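Long-range contacts in ribonucleoside-diphosphate reductase subunit beta (Clostridium botulinum, PDB 6ZJK), which forms the iron-binding R2 (beta) subunit of a ribonucleotide reductase, the enzyme that reduces ribonucleoside diphosphates to the deoxyribonucleotides used for DNA: residues Phe102-Leu106 with Arg173-Ala178; Glu204-Tyr209 with Glu238-Leu242; Lys232-Arg236 with Gly333-Leu337. One frame throughout, in Å; residues are numbered along the deposited sequence.

Contact 1: residues Phe102-Leu106 with Arg173-Ala178; sequences FLNFL and RNKFIA
The amide of N174 lies stacked on the ring of F105, the two planes 11° apart, and every atom of this side chain meets an aromatic neighbour. N174 CB comes first, as a CH-pi donor 3.9 Å from the centroid of the F105 ring. N174 CG follows over the ring, 3.6 Å from F105 CG. Beyond it the amide forks: N174 ND2 sits 3.5 Å from F105 CD1, whereas N174 OD1 lies 3.3 Å from F105 CD2 and reaches F102 CD1 at 3.7 Å. The oxygen has the face of one phenylalanine beneath it and the edge of another in line with its plane, where the slightly positive C-H edge probably suits a carbonyl oxygen. F105 reaches under N174 because its CG stands opposite the backbone N (chi1 160°). At the far rim of F102, CZ comes over one face of the R173 guanidinium, 3.4 Å from R173 NH2, a group that also pairs with E279 in a salt bridge. I177 CD1 touches both F102 CZ and L106 CD2, the latter at 4.0 Å. The helices run almost parallel, the axes of the two segments coming within 11.2 Å, in an all-helical core: helix 190-220 packs on L106 and I177 through Y207, helix 262-287 covers R173, and F29 of the second subunit meets F105 edge-to-face.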
ATOM      1  N   PHE A 102     -20.966  -6.254   5.300  1.00 38.65           N
ATOM      2  CA  PHE A 102     -20.636  -4.954   5.881  1.00 36.49           C
ATOM      3  C   PHE A 102     -19.139  -4.792   6.095  1.00 41.36           C
ATOM      4  O   PHE A 102     -18.566  -3.751   5.749  1.00 37.91           O
ATOM      5  CB  PHE A 102     -21.378  -4.784   7.209  1.00 36.10           C
ATOM      6  CG  PHE A 102     -21.093  -3.490   7.900  1.00 39.68           C
ATOM      7  CD1 PHE A 102     -21.390  -2.275   7.291  1.00 39.75           C
ATOM      8  CD2 PHE A 102     -20.525  -3.484   9.163  1.00 40.09           C
ATOM      9  CE1 PHE A 102     -21.129  -1.080   7.934  1.00 36.60           C
ATOM     10  CE2 PHE A 102     -20.258  -2.281   9.811  1.00 41.20           C
ATOM     11  CZ  PHE A 102     -20.577  -1.082   9.194  1.00 40.09           C
ATOM     12  N   LEU A 103     -18.478  -5.816   6.635  1.00 34.62           N
ATOM     13  CA  LEU A 103     -17.048  -5.698   6.880  1.00 39.99           C
ATOM     14  C   LEU A 103     -16.267  -5.551   5.567  1.00 42.44           C
ATOM     15  O   LEU A 103     -15.301  -4.775   5.496  1.00 36.31           O
ATOM     16  CB  LEU A 103     -16.559  -6.905   7.683  1.00 38.86           C
ATOM     17  CG  LEU A 103     -17.170  -7.121   9.074  1.00 37.94           C
ATOM     18  CD1 LEU A 103     -16.446  -8.229   9.843  1.00 33.45           C
ATOM     19  CD2 LEU A 103     -17.226  -5.826   9.905  1.00 37.35           C
ATOM     20  N   ASN A 104     -16.708  -6.236   4.506  1.00 35.04           N
ATOM     21  CA  ASN A 104     -16.054  -6.094   3.201  1.00 35.49           C
ATOM     22  C   ASN A 104     -16.185  -4.674   2.676  1.00 36.32           C
ATOM     23  O   ASN A 104     -15.268  -4.155   2.031  1.00 38.44           O
ATOM     24  CB  ASN A 104     -16.653  -7.085   2.182  1.00 35.90           C
ATOM     25  CG  ASN A 104     -15.857  -7.139   0.861  1.00 42.90           C
ATOM     26  OD1 ASN A 104     -14.662  -7.440   0.840  1.00 36.15           O
ATOM     27  ND2 ASN A 104     -16.530  -6.856  -0.236  1.00 43.09           N
ATOM     28  N   PHE A 105     -17.322  -4.035   2.926  1.00 38.04           N
ATOM     29  CA  PHE A 105     -17.452  -2.627   2.589  1.00 38.26           C
ATOM     30  C   PHE A 105     -16.463  -1.778   3.392  1.00 39.69           C
ATOM     31  O   PHE A 105     -15.845  -0.854   2.843  1.00 39.40           O
ATOM     32  CB  PHE A 105     -18.888  -2.156   2.838  1.00 38.43           C
ATOM     33  CG  PHE A 105     -19.002  -0.670   2.978  1.00 48.26           C
ATOM     34  CD1 PHE A 105     -19.166   0.129   1.855  1.00 44.93           C
ATOM     35  CD2 PHE A 105     -18.896  -0.058   4.233  1.00 44.29           C
ATOM     36  CE1 PHE A 105     -19.255   1.508   1.986  1.00 48.46           C
ATOM     37  CE2 PHE A 105     -18.969   1.308   4.361  1.00 42.50           C
ATOM     38  CZ  PHE A 105     -19.155   2.095   3.246  1.00 49.89           C
ATOM     39  N   LEU A 106     -16.249  -2.099   4.659  1.00 35.14           N
ATOM     40  CA  LEU A 106     -15.364  -1.305   5.514  1.00 38.88           C
ATOM     41  C   LEU A 106     -13.911  -1.288   5.039  1.00 40.21           C
ATOM     42  O   LEU A 106     -13.350  -0.285   4.862  1.00 35.87           O
ATOM     43  CB  LEU A 106     -15.475  -1.717   6.963  1.00 35.45           C
ATOM     44  CG  LEU A 106     -16.762  -1.447   7.707  1.00 39.99           C
ATOM     45  CD1 LEU A 106     -16.660  -1.794   9.142  1.00 35.48           C
ATOM     46  CD2 LEU A 106     -17.386  -0.117   7.490  1.00 37.35           C
ATOM     47  N   ARG A 173     -26.215   2.823   6.299  1.00 50.77           N
ATOM     48  CA  ARG A 173     -25.012   2.813   7.090  1.00 53.12           C
ATOM     49  C   ARG A 173     -23.853   3.118   6.175  1.00 56.22           C
ATOM     50  O   ARG A 173     -23.119   4.064   6.392  1.00 55.84           O
ATOM     51  CB  ARG A 173     -24.811   1.461   7.712  1.00 51.55           C
ATOM     52  CG  ARG A 173     -25.393   1.288   9.077  1.00 49.37           C
ATOM     53  CD  ARG A 173     -24.563   0.359   9.943  1.00 50.55           C
ATOM     54  NE  ARG A 173     -23.627   1.078  10.784  1.00 46.15           N
ATOM     55  CZ  ARG A 173     -22.799   0.518  11.627  1.00 44.63           C
ATOM     56  NH1 ARG A 173     -22.018   1.268  12.326  1.00 48.31           N
ATOM     57  NH2 ARG A 173     -22.737  -0.752  11.799  1.00 39.99           N
ATOM     58  N   ASN A 174     -23.758   2.374   5.091  1.00 53.66           N
ATOM     59  CA  ASN A 174     -22.726   2.548   4.097  1.00 51.98           C
ATOM     60  C   ASN A 174     -22.641   3.957   3.609  1.00 54.57           C
ATOM     61  O   ASN A 174     -21.607   4.526   3.595  1.00 57.69           O
ATOM     62  CB  ASN A 174     -22.914   1.585   2.959  1.00 48.66           C
ATOM     63  CG  ASN A 174     -22.516   0.192   3.314  1.00 49.74           C
ATOM     64  OD1 ASN A 174     -22.202  -0.089   4.422  1.00 47.13           O
ATOM     65  ND2 ASN A 174     -22.543  -0.676   2.369  1.00 43.91           N
ATOM     66  N   LYS A 175     -23.740   4.563   3.283  1.00 54.45           N
ATOM     67  CA  LYS A 175     -23.697   5.918   2.830  1.00 54.03           C
ATOM     68  C   LYS A 175     -23.227   6.866   3.888  1.00 54.35           C
ATOM     69  O   LYS A 175     -22.540   7.793   3.612  1.00 54.04           O
ATOM     70  CB  LYS A 175     -25.061   6.323   2.390  1.00 62.39           C
ATOM     71  CG  LYS A 175     -25.364   5.872   1.003  1.00 65.80           C
ATOM     72  CD  LYS A 175     -26.819   5.549   0.882  1.00 70.59           C
ATOM     73  CE  LYS A 175     -27.645   6.772   0.613  1.00 72.64           C
ATOM     74  NZ  LYS A 175     -28.891   6.410  -0.081  1.00 77.33           N
ATOM     75  N   PHE A 176     -23.652   6.656   5.104  1.00 51.76           N
ATOM     76  CA  PHE A 176     -23.229   7.497   6.184  1.00 54.30           C
ATOM     77  C   PHE A 176     -21.722   7.450   6.327  1.00 52.42           C
ATOM     78  O   PHE A 176     -21.083   8.431   6.265  1.00 50.72           O
ATOM     79  CB  PHE A 176     -23.857   7.021   7.477  1.00 51.11           C
ATOM     80  CG  PHE A 176     -23.391   7.757   8.689  1.00 59.09           C
ATOM     81  CD1 PHE A 176     -23.801   9.033   8.926  1.00 62.93           C
ATOM     82  CD2 PHE A 176     -22.547   7.179   9.578  1.00 56.44           C
ATOM     83  CE1 PHE A 176     -23.370   9.717  10.020  1.00 56.99           C
ATOM     84  CE2 PHE A 176     -22.107   7.856  10.673  1.00 55.72           C
ATOM     85  CZ  PHE A 176     -22.532   9.119  10.899  1.00 53.63           C
ATOM     86  N   ILE A 177     -21.180   6.272   6.440  1.00 49.20           N
ATOM     87  CA  ILE A 177     -19.755   6.127   6.697  1.00 52.38           C
ATOM     88  C   ILE A 177     -18.928   6.684   5.540  1.00 54.33           C
ATOM     89  O   ILE A 177     -17.934   7.385   5.757  1.00 50.93           O
ATOM     90  CB  ILE A 177     -19.427   4.651   6.983  1.00 54.27           C
ATOM     91  CG1 ILE A 177     -20.053   4.234   8.324  1.00 54.77           C
ATOM     92  CG2 ILE A 177     -17.931   4.430   6.977  1.00 50.86           C
ATOM     93  CD1 ILE A 177     -19.958   2.736   8.646  1.00 47.76           C
ATOM     94  N   ALA A 178     -19.320   6.387   4.297  1.00 55.06           N
ATOM     95  CA  ALA A 178     -18.553   6.870   3.149  1.00 54.34           C
ATOM     96  C   ALA A 178     -18.633   8.383   3.005  1.00 52.80           C
ATOM     97  O   ALA A 178     -17.685   9.005   2.516  1.00 54.19           O
ATOM     98  CB  ALA A 178     -19.045   6.196   1.860  1.00 45.74           C
TER

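Contact 2: residues Glu204-Tyr209 with Glu238-Leu242; sequences EGIYFY and EVTHL. With FE (Fe (III) ion), chain G.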
ATOM      1  N   GLU A 204     -12.263   1.516  13.012  1.00 42.68           N
ATOM      2  CA  GLU A 204     -11.409   0.450  13.438  1.00 39.38           C
ATOM      3  C   GLU A 204     -11.537   0.010  14.858  1.00 42.03           C
ATOM      4  O   GLU A 204     -11.402  -1.122  15.142  1.00 41.31           O
ATOM      5  CB  GLU A 204     -10.000   0.914  13.212  1.00 44.44           C
ATOM      6  CG  GLU A 204      -9.828   1.370  11.782  1.00 50.37           C
ATOM      7  CD  GLU A 204      -8.448   1.222  11.225  1.00 45.22           C
ATOM      8  OE1 GLU A 204      -7.594   1.897  11.742  1.00 46.20           O
ATOM      9  OE2 GLU A 204      -8.255   0.463  10.270  1.00 42.88           O
ATOM     10  N   GLY A 205     -11.754   0.941  15.758  1.00 39.72           N
ATOM     11  CA  GLY A 205     -11.841   0.607  17.163  1.00 37.16           C
ATOM     12  C   GLY A 205     -13.222   0.247  17.646  1.00 40.51           C
ATOM     13  O   GLY A 205     -13.363  -0.219  18.782  1.00 38.73           O
ATOM     14  N   ILE A 206     -14.254   0.453  16.820  1.00 34.84           N
ATOM     15  CA  ILE A 206     -15.629   0.173  17.241  1.00 36.54           C
ATOM     16  C   ILE A 206     -16.333  -0.777  16.266  1.00 40.60           C
ATOM     17  O   ILE A 206     -16.789  -1.853  16.670  1.00 35.36           O
ATOM     18  CB  ILE A 206     -16.431   1.470  17.400  1.00 33.53           C
ATOM     19  CG1 ILE A 206     -15.768   2.381  18.454  1.00 38.77           C
ATOM     20  CG2 ILE A 206     -17.890   1.155  17.804  1.00 40.00           C
ATOM     21  CD1 ILE A 206     -15.713   1.778  19.852  1.00 36.15           C
ATOM     22  N   TYR A 207     -16.417  -0.400  14.981  1.00 36.71           N
ATOM     23  CA  TYR A 207     -17.223  -1.192  14.044  1.00 39.37           C
ATOM     24  C   TYR A 207     -16.632  -2.584  13.861  1.00 43.23           C
ATOM     25  O   TYR A 207     -17.355  -3.578  13.930  1.00 41.15           O
ATOM     26  CB  TYR A 207     -17.357  -0.489  12.683  1.00 44.86           C
ATOM     27  CG  TYR A 207     -17.951   0.911  12.737  1.00 43.68           C
ATOM     28  CD1 TYR A 207     -18.765   1.308  13.790  1.00 45.00           C
ATOM     29  CD2 TYR A 207     -17.675   1.844  11.740  1.00 42.94           C
ATOM     30  CE1 TYR A 207     -19.296   2.594  13.845  1.00 42.89           C
ATOM     31  CE2 TYR A 207     -18.203   3.131  11.786  1.00 44.80           C
ATOM     32  CZ  TYR A 207     -19.009   3.500  12.843  1.00 47.14           C
ATOM     33  OH  TYR A 207     -19.544   4.772  12.907  1.00 45.09           O
ATOM     34  N   PHE A 208     -15.327  -2.652  13.767  1.00 39.76           N
ATOM     35  CA  PHE A 208     -14.714  -3.899  13.572  1.00 43.23           C
ATOM     36  C   PHE A 208     -14.793  -4.787  14.775  1.00 40.45           C
ATOM     37  O   PHE A 208     -14.941  -5.942  14.630  1.00 42.29           O
ATOM     38  CB  PHE A 208     -13.290  -3.777  13.006  1.00 36.09           C
ATOM     39  CG  PHE A 208     -13.207  -4.037  11.551  1.00 45.76           C
ATOM     40  CD1 PHE A 208     -13.166  -5.298  11.068  1.00 41.99           C
ATOM     41  CD2 PHE A 208     -13.222  -3.033  10.690  1.00 47.29           C
ATOM     42  CE1 PHE A 208     -13.135  -5.518   9.733  1.00 46.11           C
ATOM     43  CE2 PHE A 208     -13.209  -3.240   9.354  1.00 40.62           C
ATOM     44  CZ  PHE A 208     -13.165  -4.486   8.886  1.00 41.40           C
ATOM     45  N   TYR A 209     -14.670  -4.225  15.960  1.00 41.06           N
ATOM     46  CA  TYR A 209     -14.719  -4.979  17.207  1.00 44.35           C
ATOM     47  C   TYR A 209     -16.087  -5.593  17.407  1.00 38.24           C
ATOM     48  O   TYR A 209     -16.203  -6.643  17.878  1.00 41.63           O
ATOM     49  CB  TYR A 209     -14.200  -4.154  18.392  1.00 37.87           C
ATOM     50  CG  TYR A 209     -12.712  -4.215  18.485  1.00 37.88           C
ATOM     51  CD1 TYR A 209     -11.938  -3.453  17.690  1.00 36.91           C
ATOM     52  CD2 TYR A 209     -12.100  -5.065  19.332  1.00 43.85           C
ATOM     53  CE1 TYR A 209     -10.577  -3.523  17.736  1.00 41.38           C
ATOM     54  CE2 TYR A 209     -10.741  -5.143  19.394  1.00 42.72           C
ATOM     55  CZ  TYR A 209      -9.996  -4.364  18.575  1.00 45.09           C
ATOM     56  OH  TYR A 209      -8.673  -4.446  18.626  1.00 47.34           O
ATOM     57  N   GLU A 238      -5.651  -5.112  13.311  1.00 33.42           N
ATOM     58  CA  GLU A 238      -6.435  -3.997  13.758  1.00 37.12           C
ATOM     59  C   GLU A 238      -5.888  -3.275  14.995  1.00 37.10           C
ATOM     60  O   GLU A 238      -5.996  -2.138  15.109  1.00 34.30           O
ATOM     61  CB  GLU A 238      -7.878  -4.415  13.961  1.00 41.44           C
ATOM     62  CG  GLU A 238      -8.848  -3.298  14.014  1.00 34.42           C
ATOM     63  CD  GLU A 238      -9.198  -2.753  12.653  1.00 49.06           C
ATOM     64  OE1 GLU A 238     -10.002  -3.294  11.910  1.00 50.77           O
ATOM     65  OE2 GLU A 238      -8.617  -1.803  12.252  1.00 45.75           O
ATOM     66  N   VAL A 239      -5.313  -3.993  15.909  1.00 38.46           N
ATOM     67  CA  VAL A 239      -4.702  -3.405  17.061  1.00 41.98           C
ATOM     68  C   VAL A 239      -3.622  -2.413  16.681  1.00 40.15           C
ATOM     69  O   VAL A 239      -3.605  -1.362  17.188  1.00 38.56           O
ATOM     70  CB  VAL A 239      -4.135  -4.454  17.977  1.00 42.48           C
ATOM     71  CG1 VAL A 239      -3.289  -3.797  19.019  1.00 42.66           C
ATOM     72  CG2 VAL A 239      -5.276  -5.168  18.630  1.00 43.75           C
ATOM     73  N   THR A 240      -2.792  -2.760  15.714  1.00 36.98           N
ATOM     74  CA  THR A 240      -1.754  -1.917  15.206  1.00 38.75           C
ATOM     75  C   THR A 240      -2.316  -0.731  14.493  1.00 41.62           C
ATOM     76  O   THR A 240      -1.785   0.304  14.580  1.00 38.06           O
ATOM     77  CB  THR A 240      -0.736  -2.679  14.356  1.00 39.47           C
ATOM     78  OG1 THR A 240      -1.275  -3.030  13.096  1.00 40.38           O
ATOM     79  CG2 THR A 240      -0.342  -3.885  15.007  1.00 41.41           C
ATOM     80  N   HIS A 241      -3.451  -0.862  13.841  1.00 35.53           N
ATOM     81  CA  HIS A 241      -4.035   0.280  13.144  1.00 37.21           C
ATOM     82  C   HIS A 241      -4.596   1.290  14.134  1.00 42.53           C
ATOM     83  O   HIS A 241      -4.633   2.436  13.888  1.00 38.99           O
ATOM     84  CB  HIS A 241      -5.125  -0.102  12.159  1.00 39.07           C
ATOM     85  CG  HIS A 241      -4.700  -1.047  11.077  1.00 41.55           C
ATOM     86  ND1 HIS A 241      -5.529  -1.401  10.053  1.00 39.96           N
ATOM     87  CD2 HIS A 241      -3.539  -1.690  10.855  1.00 38.18           C
ATOM     88  CE1 HIS A 241      -4.906  -2.242   9.265  1.00 42.05           C
ATOM     89  NE2 HIS A 241      -3.708  -2.457   9.745  1.00 40.29           N
ATOM     90  N   LEU A 242      -5.067   0.793  15.244  1.00 39.12           N
ATOM     91  CA  LEU A 242      -5.602   1.586  16.306  1.00 40.56           C
ATOM     92  C   LEU A 242      -4.502   2.426  16.922  1.00 41.42           C
ATOM     93  O   LEU A 242      -4.610   3.565  16.987  1.00 41.92           O
ATOM     94  CB  LEU A 242      -6.114   0.646  17.348  1.00 39.66           C
ATOM     95  CG  LEU A 242      -7.443   0.844  17.957  1.00 51.23           C
ATOM     96  CD1 LEU A 242      -8.425   1.268  16.928  1.00 47.41           C
ATOM     97  CD2 LEU A 242      -7.850  -0.440  18.623  1.00 46.60           C
TER
HETATM   98 FE    FE G 403      -7.901  -1.599   9.816  1.00 43.13          FE
HETATM   99  O   HOH W   1      -7.637  -3.730  10.051  0.70 38.53           O
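E204 OE2 is bound to an iron(III) ion at 2.1 Å and stands among the other ligands of the metal, 3.0 Å from E238 OE2 and 3.3 Å from H241 ND1. Q110 gives the same oxygen a weak hydrogen bond. This is one half of the di-iron carboxylate site of the R2 helical bundle. E238 and H241 belong to a Glu-X-X-His motif, repeated by E137 and H140, and E137 also binds this metal. The carboxylates of E204 and E238 are turned 72° apart, each giving the iron one oxygen; a water on the metal and H241 ND1, at 2.4 Å, add to the sphere. H241 NE2 donates to Q136, which fixes the rotation of the imidazole. E238 bends at its second torsion (chi2 79°), which leaves E238 OE1 over one face of the F208 ring, 3.3 Å from F208 CG. On helix 190-220 a wider pi-type turn spans residues 204-207, and the buried carbonyl oxygen of E204 has no partner in the model. Away from the metal the antiparallel helices close by van der Waals packing: L242 CD1 rests 3.5 Å from G205 CA, and Y209 OH comes 3.5 Å from V239 CG2.

Contact 3: residues Lys232-Arg236 with Gly333-Leu337; sequences KYINR and GFSKL
K232 leaves its helix with CG opposite the carbonyl carbon (chi1 -70°) and stays extended through every later torsion, a straight reach that sets NZ above the ring of F334. L337 has a similar first torsion (chi1 -70°), from which its branched end drops between Y233 and R236. K232 NZ makes a cation-pi interaction over the face of the F334 ring, 4.9 Å from its centroid and 21° off the ring normal. On its way there the aliphatic chain of K232 runs alongside the backbone of residues 334-336, K232 CG passing 3.4 Å from S335 O. A water bridges the two backbones, donating to K232 O at 2.8 Å and S335 O at 2.6 Å. The contact lays the end of the short helix 330-334 and the last modelled residues against the bundle helix 225-255. L337 is the last residue modelled, and in R2 proteins the tail that follows is typically flexible and serves binding to the large subunit. L337 CD1 stands over the centre of the Y233 ring in a CH-pi contact, 3.9 Å from the centroid, and over one face of the R236 guanidinium as well, 3.9 Å from NH1 of R236. The other branch of L337, CD2, meets K232 CB at 3.9 Å. Y233 is itself stacked on W71. N235 presents ND2 to S335 CB at 3.7 Å, the same amide nitrogen being hydrogen-bonded to Y216 OH, while S335 OG bonds back to D332 O.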
ATOM      1  N   LYS A 232      -9.047 -13.704  13.923  1.00 33.93           N
ATOM      2  CA  LYS A 232      -8.000 -13.384  14.892  1.00 35.09           C
ATOM      3  C   LYS A 232      -6.817 -12.694  14.222  1.00 37.20           C
ATOM      4  O   LYS A 232      -6.195 -11.801  14.814  1.00 32.66           O
ATOM      5  CB  LYS A 232      -7.525 -14.642  15.619  1.00 35.23           C
ATOM      6  CG  LYS A 232      -8.544 -15.242  16.583  1.00 38.00           C
ATOM      7  CD  LYS A 232      -8.013 -16.553  17.130  1.00 43.45           C
ATOM      8  CE  LYS A 232      -8.996 -17.210  18.064  1.00 49.67           C
ATOM      9  NZ  LYS A 232      -8.436 -18.440  18.702  1.00 60.97           N
ATOM     10  N   TYR A 233      -6.469 -13.107  12.995  1.00 33.12           N
ATOM     11  CA  TYR A 233      -5.366 -12.443  12.309  1.00 34.71           C
ATOM     12  C   TYR A 233      -5.729 -11.013  11.942  1.00 35.18           C
ATOM     13  O   TYR A 233      -4.909 -10.093  12.091  1.00 34.06           O
ATOM     14  CB  TYR A 233      -4.959 -13.238  11.061  1.00 36.73           C
ATOM     15  CG  TYR A 233      -4.064 -14.408  11.366  1.00 35.29           C
ATOM     16  CD1 TYR A 233      -2.680 -14.232  11.495  1.00 38.64           C
ATOM     17  CD2 TYR A 233      -4.585 -15.678  11.541  1.00 39.51           C
ATOM     18  CE1 TYR A 233      -1.850 -15.298  11.778  1.00 40.27           C
ATOM     19  CE2 TYR A 233      -3.761 -16.758  11.817  1.00 42.18           C
ATOM     20  CZ  TYR A 233      -2.391 -16.562  11.926  1.00 46.88           C
ATOM     21  OH  TYR A 233      -1.566 -17.630  12.209  1.00 45.49           O
ATOM     22  N   ILE A 234      -6.953 -10.817  11.554  1.00 33.03           N
ATOM     23  CA  ILE A 234      -7.412  -9.511  11.212  1.00 32.93           C
ATOM     24  C   ILE A 234      -7.423  -8.633  12.460  1.00 37.34           C
ATOM     25  O   ILE A 234      -7.090  -7.518  12.394  1.00 32.76           O
ATOM     26  CB  ILE A 234      -8.803  -9.548  10.626  1.00 33.71           C
ATOM     27  CG1 ILE A 234      -8.850 -10.407   9.358  1.00 35.37           C
ATOM     28  CG2 ILE A 234      -9.289  -8.186  10.277  1.00 32.96           C
ATOM     29  CD1 ILE A 234     -10.111 -10.225   8.589  1.00 34.45           C
ATOM     30  N   ASN A 235      -7.858  -9.193  13.575  1.00 33.38           N
ATOM     31  CA  ASN A 235      -7.930  -8.515  14.864  1.00 37.94           C
ATOM     32  C   ASN A 235      -6.511  -8.052  15.220  1.00 36.94           C
ATOM     33  O   ASN A 235      -6.340  -6.958  15.494  1.00 39.12           O
ATOM     34  CB  ASN A 235      -8.480  -9.459  15.915  1.00 32.35           C
ATOM     35  CG  ASN A 235      -9.053  -8.753  17.140  1.00 42.51           C
ATOM     36  OD1 ASN A 235      -8.789  -7.617  17.417  1.00 36.09           O
ATOM     37  ND2 ASN A 235      -9.863  -9.471  17.838  1.00 34.35           N
ATOM     38  N   ARG A 236      -5.540  -8.935  15.163  1.00 33.05           N
ATOM     39  CA  ARG A 236      -4.166  -8.595  15.379  1.00 38.22           C
ATOM     40  C   ARG A 236      -3.703  -7.368  14.568  1.00 39.91           C
ATOM     41  O   ARG A 236      -3.229  -6.436  15.137  1.00 39.18           O
ATOM     42  CB  ARG A 236      -3.292  -9.764  15.157  1.00 35.63           C
ATOM     43  CG  ARG A 236      -1.865  -9.515  15.533  1.00 39.78           C
ATOM     44  CD  ARG A 236      -1.041 -10.743  15.418  1.00 43.65           C
ATOM     45  NE  ARG A 236      -0.778 -11.139  14.053  1.00 38.43           N
ATOM     46  CZ  ARG A 236      -0.013 -12.148  13.731  1.00 41.73           C
ATOM     47  NH1 ARG A 236       0.562 -12.821  14.643  1.00 48.43           N
ATOM     48  NH2 ARG A 236       0.189 -12.482  12.504  1.00 40.13           N
ATOM     49  N   GLY A 333      -8.906 -13.320  26.001  1.00 43.68           N
ATOM     50  CA  GLY A 333      -8.075 -14.503  25.850  1.00 40.36           C
ATOM     51  C   GLY A 333      -8.414 -15.277  24.584  1.00 45.04           C
ATOM     52  O   GLY A 333      -7.527 -15.840  23.936  1.00 43.66           O
ATOM     53  N   PHE A 334      -9.698 -15.306  24.210  1.00 36.91           N
ATOM     54  CA  PHE A 334     -10.127 -16.083  23.051  1.00 43.86           C
ATOM     55  C   PHE A 334      -9.530 -15.543  21.754  1.00 42.90           C
ATOM     56  O   PHE A 334      -9.126 -16.316  20.885  1.00 42.84           O
ATOM     57  CB  PHE A 334     -11.656 -16.097  22.970  1.00 38.38           C
ATOM     58  CG  PHE A 334     -12.200 -17.097  21.992  1.00 44.56           C
ATOM     59  CD1 PHE A 334     -12.382 -16.756  20.656  1.00 43.51           C
ATOM     60  CD2 PHE A 334     -12.546 -18.378  22.412  1.00 45.40           C
ATOM     61  CE1 PHE A 334     -12.888 -17.683  19.746  1.00 46.48           C
ATOM     62  CE2 PHE A 334     -13.042 -19.311  21.506  1.00 46.23           C
ATOM     63  CZ  PHE A 334     -13.230 -18.959  20.178  1.00 44.01           C
ATOM     64  N   SER A 335      -9.455 -14.218  21.610  1.00 42.60           N
ATOM     65  CA  SER A 335      -8.999 -13.594  20.374  1.00 41.61           C
ATOM     66  C   SER A 335      -7.500 -13.756  20.119  1.00 47.87           C
ATOM     67  O   SER A 335      -7.039 -13.413  19.026  1.00 43.25           O
ATOM     68  CB  SER A 335      -9.358 -12.110  20.400  1.00 44.16           C
ATOM     69  OG  SER A 335      -8.582 -11.421  21.385  1.00 50.11           O
ATOM     70  N   LYS A 336      -6.739 -14.270  21.083  1.00 47.07           N
ATOM     71  CA  LYS A 336      -5.289 -14.350  20.953  1.00 50.29           C
ATOM     72  C   LYS A 336      -4.865 -15.565  20.136  1.00 50.13           C
ATOM     73  O   LYS A 336      -5.576 -16.568  20.057  1.00 57.31           O
ATOM     74  CB  LYS A 336      -4.634 -14.411  22.331  1.00 51.63           C
ATOM     75  CG  LYS A 336      -4.062 -13.099  22.802  1.00 54.15           C
ATOM     76  CD  LYS A 336      -5.078 -11.970  22.717  1.00 54.92           C
ATOM     77  CE  LYS A 336      -4.548 -10.678  23.346  1.00 61.12           C
ATOM     78  NZ  LYS A 336      -5.622  -9.641  23.407  1.00 57.67           N
ATOM     79  N   LEU A 337      -3.708 -15.447  19.491  1.00 55.21           N
ATOM     80  CA  LEU A 337      -3.146 -16.547  18.717  1.00 56.30           C
ATOM     81  C   LEU A 337      -2.155 -17.367  19.540  1.00 61.64           C
ATOM     82  O   LEU A 337      -2.264 -18.594  19.609  1.00 66.90           O
ATOM     83  CB  LEU A 337      -2.474 -16.018  17.449  1.00 56.91           C
ATOM     84  CG  LEU A 337      -3.480 -15.490  16.427  1.00 48.03           C
ATOM     85  CD1 LEU A 337      -2.831 -14.531  15.449  1.00 43.50           C
ATOM     86  CD2 LEU A 337      -4.172 -16.646  15.701  0.92 51.37           C
TER
HETATM   87  O   HOH W   2      -5.869 -11.672  17.569  1.00 39.63           O

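From the N terminus, helix 90-118 supplies the first half of contact 1, which closes when helix 168-186 returns after 66 mostly helical residues. Only then does contact 2 open, on the next helix, 190-220. The two are in series yet touch: Y207 packs on R173 and I177, and F208 on L106. Contact 3 opens on helix 225-255 at residues 232-236, before contact 2 closes on the same helix at 238-242, and ends at 333-337, so contacts 2 and 3 cross. Y209 OH and N235 OD1 pack where they meet. Contacts 1 and 3 lie on opposite sides of the chain's centre, with the iron-binding helices of contact 2 joining the subunit-facing side to the C-terminal turn.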